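Local atomic coordinates of glycosyl hydrolase BlGH5_18 (Bifidobacterium longum subsp. infantis, PDB entry 7LQX), a protein that probably hydrolyses mannose linkages in N-glycan cores as a family 5 glycoside hydrolase with a (beta/alpha)8-barrel domain. Residues 65-70 / 101-106; 107-112 / 161-166; 86-91 / 146-151. All blocks are in the same frame, centred on the assembly; numbering follows the deposited sequence. Where two conformers were deposited one is given.

Interaction 1 of 3, residues 65-70 / 101-106; sequences VFPVWP and AYVDVF
Val65 and Val103 form a parallel bridge between strands 62-65 and 100-104, adjacent staves of the barrel. The amide of Val65 donates to Tyr102 O at 2.9 Å, and Val65 O then accepts Asp104 N at 3.0 Å in an almost straight bond, so one residue is gripped from both sides of Val103. The two valines share the face of the sheet that helix 81-96 covers through Met90 and Val91. Asp104 runs alongside Phe66, its CG 3.9 Å from Phe66 CE1, while its carboxylate takes a salt bridge from Arg64. At this point, where the strands of a (beta/alpha)8 barrel give way to their C-terminal loops, Pro67 offers no N-H for pairing and its CD lies 3.2 Å from Asp104 O. The backbones part, and a water donates to Val105 O at 2.6 Å and weakly to Pro67 O. Beyond it, Trp69 CG stands anti to the backbone N (chi1 -169°), which swings the indole against Phe106. The pair is T-shaped: the edge of Phe106 meets the indole face with CD1 foremost, planes at 64° and 4.8 Å between its centroid and that of the six-membered ring. Leu141 and Val142 of helix 132-149 also pack on the Phe106 ring.

Interaction 2 of 3, residues 107-112 / 161-166; sequences QGHLSS and GNELNQ. With EDO (1,2-ethanediol), chain D; EDO (1,2-ethanediol), chain E.
The backbones of 107-112 and 161-166 come nearest at Gln107 and Gly161, whose CA atoms are 5.9 Å apart, just before a cis peptide that joins Gln107 to Gly108. Gln107, bent at chi2, turns OE1 to the backbone N of Asn162, which donates to it at 2.9 Å in the carbonyl plane. Asn162 ND2 donates to His109 O at 3.0 Å, in its own amide plane and nearly straight (175°), and also to O1 of the chain D ethanediol, probably from the crystallisation liquor, at 2.9 Å, while OD1 accepts from Arg64. The Gln166 amide stacks over one face of the His109 ring, planes 24° apart, with OE1 3.2 Å above the plane toward the rim. Asp114 takes bonds from His109 ND1 and Gln166 NE2, fixing both flat groups; Trp123 of the second subunit donates to Gln166 OE1 and meets the His109 ring. Replacing His109 with an alanine would probably leave the Gln166 amide without its stacking partner and Asp114 short of one donor. Asn162-Glu163 follows strand 155-159, where family 5 enzymes carry an Asn-Glu pair, so Glu163 is probably the acid/base; its OE2 bonds His232 ND1 and lies 2.9 Å from O1 of the same ethanediol, consistent with a sugar-binding pocket. The contact joins loops beyond the C-terminal ends of strands 100-104 and 155-159, with the short strand 109-110 pairing antiparallel to 113-114.

Interaction 3 of 3, residues 86-91 / 146-151; sequences DVRRMV and YGELAQ
Arg88 leaves its helix fully extended, CG anti to the backbone N (chi1 -178°) and every later torsion also near trans, which carries the guanidinium across to the end of helix 132-149. Glu148 does the reverse, bending at chi2 (-65°) to bring its carboxylate back to meet it. Arg88 NH1 and Glu148 OE1 form a salt bridge at 2.9 Å; the oxygen lies at the edge of the guanidinium, in its plane, and is met on its syn side, but NH1 stands well out of the carboxylate plane, the two groups being turned 43° apart. One face of the same guanidinium is laid over by Glu148 O and by Gln151 CB, the latter 3.5 Å from Arg88 NH2. Gln151 is itself tied back, NE2 donating to Gly147 O at 3.0 Å, and its OE1 takes only a weak bond from Arg88 NH1, whose main partner is Glu148. Water extends this network: one molecule accepts from Arg88 NH2 at 2.9 Å and donates to Gln151 OE1, and a second donates to Gln151 O with only a weak link to Arg88 NH2. Arg88 NE pairs with Glu152, so the cation is shared between two carboxylates and would be expected to stay charged. Beneath this polar layer the contact is apolar. Leu149 CD2 rests 3.6 Å from Arg88 CA, with Val87 CG1 and Val91 CG2 slightly farther off, so that one methyl fits among residues on successive turns of the facing helix. Helices 81-96 and 132-149 are consecutive outer helices of the barrel, and their buried side rests on its strands: Val87, Val91 and Leu149 all touch Val103 of strand 100-104, and Val91 and Leu149 also reach Phe155 of strand 155-159.

How the interactions relate
The three contacts follow one sector of the barrel from its helical shell to its C-terminal mouth. Interaction 1 is wholly buried and relies on strand pairing and apolar or aromatic packing. Interaction 3, between the helices outside those strands, is apolar only on its inner side and turns to charge and water at the surface; the two are joined where Pro67 packs against Val87 and Val65 against Met90. Interaction 2 is partly buried and rich in amide hydrogen bonds, as suits a pocket. It joins interaction 1 directly, Gln107 bonding through NE2 to Pro67 O, but stays about 8 Å from interaction 3 at the nearest atoms.

Interaction 1 of 3, residues 65-70 / 101-106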
loop_
_atom_site.group_PDB
_atom_site.type_symbol
_atom_site.label_atom_id
_atom_site.label_comp_id
_atom_site.label_asym_id
_atom_site.label_seq_id
_atom_site.Cartn_x
_atom_site.Cartn_y
_atom_site.Cartn_z
ATOM N N VAL A 65 12.093 3.320 16.712
ATOM C CA VAL A 65 11.746 3.996 15.470
ATOM C C VAL A 65 11.226 3.013 14.437
ATOM O O VAL A 65 11.573 1.827 14.433
ATOM C CB VAL A 65 12.919 4.830 14.912
ATOM C CG1 VAL A 65 13.416 5.799 15.974
ATOM C CG2 VAL A 65 14.038 3.922 14.444
ATOM N N PHE A 66 10.404 3.544 13.537
ATOM C CA PHE A 66 9.547 2.766 12.654
ATOM C C PHE A 66 9.619 3.201 11.198
ATOM O O PHE A 66 8.836 4.053 10.762
ATOM C CB PHE A 66 8.089 2.888 13.113
ATOM C CG PHE A 66 7.865 2.520 14.548
ATOM C CD1 PHE A 66 7.541 1.223 14.882
ATOM C CD2 PHE A 66 7.983 3.456 15.555
ATOM C CE1 PHE A 66 7.333 0.863 16.195
ATOM C CE2 PHE A 66 7.771 3.104 16.882
ATOM C CZ PHE A 66 7.443 1.807 17.198
ATOM N N PRO A 67 10.500 2.596 10.400
ATOM C CA PRO A 67 10.390 2.738 8.942
ATOM C C PRO A 67 9.135 2.041 8.432
ATOM O O PRO A 67 8.505 1.239 9.127
ATOM C CB PRO A 67 11.661 2.063 8.419
ATOM C CG PRO A 67 12.013 1.072 9.479
ATOM C CD PRO A 67 11.613 1.703 10.780
ATOM N N VAL A 68 8.765 2.361 7.193
ATOM C CA VAL A 68 7.531 1.867 6.578
ATOM C C VAL A 68 7.874 0.960 5.400
ATOM O O VAL A 68 8.642 1.337 4.508
ATOM C CB VAL A 68 6.612 3.035 6.184
ATOM C CG1 VAL A 68 5.438 2.572 5.338
ATOM C CG2 VAL A 68 6.127 3.727 7.440
ATOM N N TRP A 69 7.293 -0.241 5.401
ATOM C CA TRP A 69 7.760 -1.324 4.537
ATOM C C TRP A 69 7.590 -1.037 3.056
ATOM O O TRP A 69 8.537 -1.288 2.290
ATOM C CB TRP A 69 7.044 -2.613 4.953
ATOM C CG TRP A 69 7.562 -3.885 4.377
ATOM C CD1 TRP A 69 8.671 -4.062 3.598
ATOM C CD2 TRP A 69 6.961 -5.167 4.526
ATOM N NE1 TRP A 69 8.808 -5.396 3.273
ATOM C CE2 TRP A 69 7.763 -6.092 3.831
ATOM C CE3 TRP A 69 5.833 -5.633 5.213
ATOM C CZ2 TRP A 69 7.466 -7.453 3.794
ATOM C CZ3 TRP A 69 5.544 -6.982 5.173
ATOM C CH2 TRP A 69 6.357 -7.875 4.469
ATOM N N PRO A 70 6.445 -0.535 2.579
ATOM C CA PRO A 70 6.323 -0.245 1.140
ATOM C C PRO A 70 7.309 0.785 0.632
ATOM O O PRO A 70 7.492 0.877 -0.586
ATOM C CB PRO A 70 4.867 0.227 0.972
ATOM C CG PRO A 70 4.323 0.399 2.368
ATOM C CD PRO A 70 5.154 -0.449 3.285
ATOM N N ALA A 101 19.091 3.828 19.890
ATOM C CA ALA A 101 17.959 3.613 19.004
ATOM C C ALA A 101 17.737 2.126 18.785
ATOM O O ALA A 101 18.691 1.371 18.581
ATOM C CB ALA A 101 18.174 4.320 17.661
ATOM N N TYR A 102 16.477 1.718 18.868
ATOM C CA TYR A 102 15.993 0.390 18.510
ATOM C C TYR A 102 15.074 0.555 17.306
ATOM O O TYR A 102 14.274 1.491 17.259
ATOM C CB TYR A 102 15.229 -0.213 19.699
ATOM C CG TYR A 102 16.120 -0.457 20.894
ATOM C CD1 TYR A 102 16.443 0.573 21.755
ATOM C CD2 TYR A 102 16.678 -1.706 21.128
ATOM C CE1 TYR A 102 17.290 0.370 22.827
ATOM C CE2 TYR A 102 17.523 -1.923 22.206
ATOM C CZ TYR A 102 17.825 -0.878 23.052
ATOM O OH TYR A 102 18.674 -1.074 24.123
ATOM N N VAL A 103 15.209 -0.311 16.303
ATOM C CA VAL A 103 14.488 -0.154 15.040
ATOM C C VAL A 103 13.590 -1.363 14.820
ATOM O O VAL A 103 14.031 -2.503 14.988
ATOM C CB VAL A 103 15.475 -0.006 13.866
ATOM C CG1 VAL A 103 14.734 0.092 12.541
ATOM C CG2 VAL A 103 16.366 1.197 14.062
ATOM N N ASP A 104 12.335 -1.124 14.435
ATOM C CA ASP A 104 11.430 -2.190 14.018
ATOM C C ASP A 104 11.478 -2.279 12.494
ATOM O O ASP A 104 11.307 -1.260 11.814
ATOM C CB ASP A 104 9.987 -1.893 14.424
ATOM C CG ASP A 104 9.677 -2.253 15.859
ATOM O OD1 ASP A 104 10.437 -1.867 16.768
ATOM O OD2 ASP A 104 8.634 -2.909 16.081
ATOM N N VAL A 105 11.660 -3.490 11.949
ATOM C CA VAL A 105 11.960 -3.593 10.520
ATOM C C VAL A 105 10.706 -3.471 9.655
ATOM O O VAL A 105 10.705 -2.703 8.687
ATOM C CB VAL A 105 12.757 -4.861 10.167
ATOM C CG1 VAL A 105 13.006 -4.915 8.651
ATOM C CG2 VAL A 105 14.063 -4.898 10.929
ATOM N N PHE A 106 9.648 -4.251 9.948
ATOM C CA PHE A 106 8.500 -4.404 9.044
ATOM C C PHE A 106 7.234 -3.778 9.619
ATOM O O PHE A 106 6.537 -4.401 10.425
ATOM C CB PHE A 106 8.217 -5.880 8.737
ATOM C CG PHE A 106 9.338 -6.591 8.039
ATOM C CD1 PHE A 106 9.587 -6.377 6.697
ATOM C CD2 PHE A 106 10.143 -7.492 8.729
ATOM C CE1 PHE A 106 10.626 -7.040 6.058
ATOM C CE2 PHE A 106 11.180 -8.151 8.091
ATOM C CZ PHE A 106 11.427 -7.920 6.766
HETATM O O HOH W 1 8.840 -1.167 7.639
#

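Interaction 2 of 3, residues 107-112 / 161-166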
loop_
_atom_site.group_PDB
_atom_site.type_symbol
_atom_site.label_atom_id
_atom_site.label_comp_id
_atom_site.label_asym_id
_atom_site.label_seq_id
_atom_site.Cartn_x
_atom_site.Cartn_y
_atom_site.Cartn_z
ATOM N N GLN A 107 6.909 -2.572 9.154
ATOM C CA GLN A 107 5.611 -1.940 9.403
ATOM C C GLN A 107 4.960 -1.780 8.034
ATOM O O GLN A 107 5.324 -0.862 7.299
ATOM C CB GLN A 107 5.753 -0.586 10.097
ATOM C CG GLN A 107 6.065 -0.687 11.581
ATOM C CD GLN A 107 7.427 -1.282 11.850
ATOM O OE1 GLN A 107 7.543 -2.334 12.478
ATOM N NE2 GLN A 107 8.466 -0.612 11.383
ATOM N N GLY A 108 4.009 -2.646 7.669
ATOM C CA GLY A 108 3.374 -3.601 8.551
ATOM C C GLY A 108 2.094 -3.013 9.094
ATOM O O GLY A 108 1.151 -2.757 8.345
ATOM N N HIS A 109 2.068 -2.728 10.391
ATOM C CA HIS A 109 0.868 -2.208 11.027
ATOM C C HIS A 109 1.231 -1.107 12.010
ATOM O O HIS A 109 2.071 -1.313 12.891
ATOM C CB HIS A 109 0.109 -3.299 11.789
ATOM C CG HIS A 109 -1.195 -2.824 12.330
ATOM N ND1 HIS A 109 -2.306 -2.676 11.530
ATOM C CD2 HIS A 109 -1.555 -2.394 13.562
ATOM C CE1 HIS A 109 -3.305 -2.212 12.257
ATOM N NE2 HIS A 109 -2.876 -2.026 13.492
ATOM N N LEU A 110 0.589 0.050 11.860
ATOM C CA LEU A 110 0.735 1.165 12.790
ATOM C C LEU A 110 -0.597 1.861 13.015
ATOM O O LEU A 110 -1.187 2.409 12.080
ATOM C CB LEU A 110 1.746 2.180 12.250
ATOM C CG LEU A 110 3.196 1.719 12.191
ATOM C CD1 LEU A 110 3.993 2.561 11.211
ATOM C CD2 LEU A 110 3.828 1.783 13.568
ATOM N N SER A 111 -1.050 1.873 14.263
ATOM C CA SER A 111 -2.159 2.709 14.717
ATOM C C SER A 111 -3.396 2.584 13.830
ATOM O O SER A 111 -4.015 3.579 13.441
ATOM C CB SER A 111 -1.736 4.171 14.856
ATOM O OG SER A 111 -0.592 4.295 15.671
ATOM N N SER A 112 -3.779 1.339 13.553
ATOM C CA SER A 112 -4.976 0.908 12.823
ATOM C C SER A 112 -4.749 0.767 11.324
ATOM O O SER A 112 -5.632 0.262 10.630
ATOM C CB SER A 112 -6.213 1.793 13.064
ATOM O OG SER A 112 -6.242 2.934 12.219
ATOM N N GLY A 161 9.202 -6.542 13.626
ATOM C CA GLY A 161 8.185 -5.602 13.179
ATOM C C GLY A 161 7.119 -5.459 14.243
ATOM O O GLY A 161 6.950 -6.328 15.103
ATOM N N ASN A 162 6.383 -4.360 14.161
ATOM C CA ASN A 162 5.425 -4.052 15.213
ATOM C C ASN A 162 4.201 -4.954 15.113
ATOM O O ASN A 162 3.462 -4.881 14.130
ATOM C CB ASN A 162 4.999 -2.598 15.072
ATOM C CG ASN A 162 4.076 -2.170 16.159
ATOM O OD1 ASN A 162 4.396 -2.307 17.335
ATOM N ND2 ASN A 162 2.900 -1.675 15.789
ATOM N N GLU A 163 3.950 -5.773 16.135
ATOM C CA GLU A 163 2.680 -6.498 16.260
ATOM C C GLU A 163 2.326 -7.267 14.991
ATOM O O GLU A 163 1.180 -7.282 14.544
ATOM C CB GLU A 163 1.551 -5.542 16.657
ATOM C CG GLU A 163 1.838 -4.830 17.966
ATOM C CD GLU A 163 0.830 -3.790 18.365
ATOM O OE1 GLU A 163 -0.190 -3.622 17.662
ATOM O OE2 GLU A 163 1.080 -3.127 19.396
ATOM N N LEU A 164 3.313 -7.952 14.420
ATOM C CA LEU A 164 3.080 -8.606 13.137
ATOM C C LEU A 164 2.075 -9.743 13.247
ATOM O O LEU A 164 1.490 -10.144 12.230
ATOM C CB LEU A 164 4.408 -9.093 12.567
ATOM C CG LEU A 164 5.334 -8.008 11.997
ATOM C CD1 LEU A 164 6.661 -8.638 11.584
ATOM C CD2 LEU A 164 4.670 -7.269 10.847
ATOM N N ASN A 165 1.844 -10.258 14.453
ATOM C CA ASN A 165 0.851 -11.306 14.624
ATOM C C ASN A 165 -0.543 -10.853 14.215
ATOM O O ASN A 165 -1.407 -11.702 13.972
ATOM C CB ASN A 165 0.857 -11.802 16.071
ATOM C CG ASN A 165 0.396 -10.746 17.055
ATOM O OD1 ASN A 165 0.946 -9.648 17.104
ATOM N ND2 ASN A 165 -0.610 -11.078 17.856
ATOM N N GLN A 166 -0.791 -9.540 14.135
ATOM C CA GLN A 166 -2.119 -9.072 13.745
ATOM C C GLN A 166 -2.463 -9.437 12.306
ATOM O O GLN A 166 -3.643 -9.405 11.942
ATOM C CB GLN A 166 -2.257 -7.567 13.982
ATOM C CG GLN A 166 -1.483 -6.686 13.005
ATOM C CD GLN A 166 -2.345 -6.111 11.893
ATOM O OE1 GLN A 166 -3.467 -5.669 12.126
ATOM N NE2 GLN A 166 -1.814 -6.119 10.676
HETATM C C1 EDO D . 1.319 0.713 18.387
HETATM O O1 EDO D . 1.870 -0.600 18.273
HETATM C C2 EDO D . 1.169 1.290 16.983
HETATM O O2 EDO D . 0.318 0.415 16.223
HETATM C C1 EDO E . -2.307 1.781 19.864
HETATM O O1 EDO E . -3.627 2.161 19.470
HETATM C C2 EDO E . -1.326 2.923 19.622
HETATM O O2 EDO E . -1.385 3.349 18.255
HETATM O O HOH W 2 4.205 -3.851 11.805
#

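Interaction 3 of 3, residues 86-91 / 146-151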
loop_
_atom_site.group_PDB
_atom_site.type_symbol
_atom_site.label_atom_id
_atom_site.label_comp_id
_atom_site.label_asym_id
_atom_site.label_seq_id
_atom_site.Cartn_x
_atom_site.Cartn_y
_atom_site.Cartn_z
ATOM N N ASP A 86 17.882 6.739 5.093
ATOM C CA ASP A 86 17.084 7.613 5.946
ATOM C C ASP A 86 16.888 7.011 7.336
ATOM O O ASP A 86 16.908 7.735 8.339
ATOM C CB ASP A 86 15.722 7.899 5.305
ATOM C CG ASP A 86 15.808 8.827 4.104
ATOM O OD1 ASP A 86 16.831 9.517 3.925
ATOM O OD2 ASP A 86 14.810 8.887 3.348
ATOM N N VAL A 87 16.659 5.701 7.422
ATOM C CA VAL A 87 16.592 5.071 8.741
ATOM C C VAL A 87 17.913 5.253 9.478
ATOM O O VAL A 87 17.941 5.595 10.665
ATOM C CB VAL A 87 16.209 3.584 8.636
ATOM C CG1 VAL A 87 16.100 2.974 10.037
ATOM C CG2 VAL A 87 14.912 3.415 7.879
ATOM N N ARG A 88 19.030 5.019 8.784
ATOM C CA ARG A 88 20.335 5.181 9.415
ATOM C C ARG A 88 20.529 6.612 9.896
ATOM O O ARG A 88 21.074 6.840 10.983
ATOM C CB ARG A 88 21.446 4.765 8.449
ATOM C CG ARG A 88 22.843 4.868 9.038
ATOM C CD ARG A 88 23.910 4.287 8.134
ATOM N NE ARG A 88 25.231 4.546 8.697
ATOM C CZ ARG A 88 26.379 4.163 8.154
ATOM N NH1 ARG A 88 26.388 3.470 7.023
ATOM N NH2 ARG A 88 27.519 4.467 8.759
ATOM N N ARG A 89 20.070 7.590 9.111
ATOM C CA ARG A 89 20.216 8.984 9.512
ATOM C C ARG A 89 19.420 9.272 10.778
ATOM O O ARG A 89 19.891 9.987 11.669
ATOM C CB ARG A 89 19.780 9.908 8.373
ATOM C CG ARG A 89 19.814 11.385 8.735
ATOM C CD ARG A 89 21.210 11.966 8.744
ATOM N NE ARG A 89 21.164 13.425 8.829
ATOM C CZ ARG A 89 20.809 14.224 7.826
ATOM N NH1 ARG A 89 20.459 13.710 6.654
ATOM N NH2 ARG A 89 20.800 15.539 7.993
HETATM N N MSE A 90 18.213 8.726 10.878
HETATM C CA MSE A 90 17.397 8.964 12.061
HETATM C C MSE A 90 18.064 8.373 13.300
HETATM O O MSE A 90 18.069 8.998 14.363
HETATM C CB MSE A 90 16.000 8.391 11.861
HETATM C CG MSE A 90 15.077 8.677 13.023
HETATM SE SE MSE A 90 13.280 8.099 12.707
HETATM C CE MSE A 90 12.778 9.416 11.448
ATOM N N VAL A 91 18.614 7.167 13.148
ATOM C CA VAL A 91 19.399 6.552 14.214
ATOM C C VAL A 91 20.597 7.424 14.563
ATOM O O VAL A 91 20.891 7.667 15.739
ATOM C CB VAL A 91 19.833 5.135 13.797
ATOM C CG1 VAL A 91 20.869 4.604 14.765
ATOM C CG2 VAL A 91 18.624 4.231 13.694
ATOM N N TYR A 146 20.153 -4.129 8.595
ATOM C CA TYR A 146 21.034 -4.398 9.724
ATOM C C TYR A 146 22.480 -4.050 9.392
ATOM O O TYR A 146 23.196 -3.478 10.223
ATOM C CB TYR A 146 20.923 -5.869 10.130
ATOM C CG TYR A 146 21.884 -6.228 11.233
ATOM C CD1 TYR A 146 21.721 -5.720 12.512
ATOM C CD2 TYR A 146 22.955 -7.068 10.995
ATOM C CE1 TYR A 146 22.604 -6.041 13.529
ATOM C CE2 TYR A 146 23.845 -7.397 12.001
ATOM C CZ TYR A 146 23.673 -6.879 13.263
ATOM O OH TYR A 146 24.588 -7.232 14.237
ATOM N N GLY A 147 22.934 -4.398 8.187
ATOM C CA GLY A 147 24.315 -4.139 7.828
ATOM C C GLY A 147 24.659 -2.665 7.835
ATOM O O GLY A 147 25.795 -2.290 8.133
ATOM N N GLU A 148 23.691 -1.811 7.493
ATOM C CA GLU A 148 23.894 -0.369 7.575
ATOM C C GLU A 148 23.782 0.125 9.013
ATOM O O GLU A 148 24.629 0.890 9.488
ATOM C CB GLU A 148 22.890 0.347 6.664
ATOM C CG GLU A 148 23.193 0.181 5.182
ATOM C CD GLU A 148 24.499 0.832 4.794
ATOM O OE1 GLU A 148 24.736 1.980 5.225
ATOM O OE2 GLU A 148 25.305 0.191 4.087
ATOM N N LEU A 149 22.749 -0.315 9.731
ATOM C CA LEU A 149 22.522 0.209 11.071
ATOM C C LEU A 149 23.603 -0.236 12.048
ATOM O O LEU A 149 23.914 0.495 12.991
ATOM C CB LEU A 149 21.150 -0.224 11.573
ATOM C CG LEU A 149 19.946 0.318 10.799
ATOM C CD1 LEU A 149 18.678 -0.238 11.417
ATOM C CD2 LEU A 149 19.942 1.836 10.777
ATOM N N ALA A 150 24.192 -1.417 11.837
ATOM C CA ALA A 150 25.271 -1.887 12.695
ATOM C C ALA A 150 26.471 -0.952 12.685
ATOM O O ALA A 150 27.302 -1.019 13.597
ATOM C CB ALA A 150 25.711 -3.275 12.237
ATOM N N GLN A 151 26.583 -0.089 11.674
ATOM C CA GLN A 151 27.678 0.872 11.601
ATOM C C GLN A 151 27.447 2.102 12.468
ATOM O O GLN A 151 28.359 2.927 12.590
ATOM C CB GLN A 151 27.922 1.262 10.141
ATOM C CG GLN A 151 28.297 0.070 9.265
ATOM C CD GLN A 151 28.409 0.428 7.799
ATOM O OE1 GLN A 151 29.101 1.381 7.433
ATOM N NE2 GLN A 151 27.724 -0.332 6.949
HETATM O O HOH W 3 29.994 4.419 7.338
HETATM O O HOH W 4 28.691 5.607 11.825
#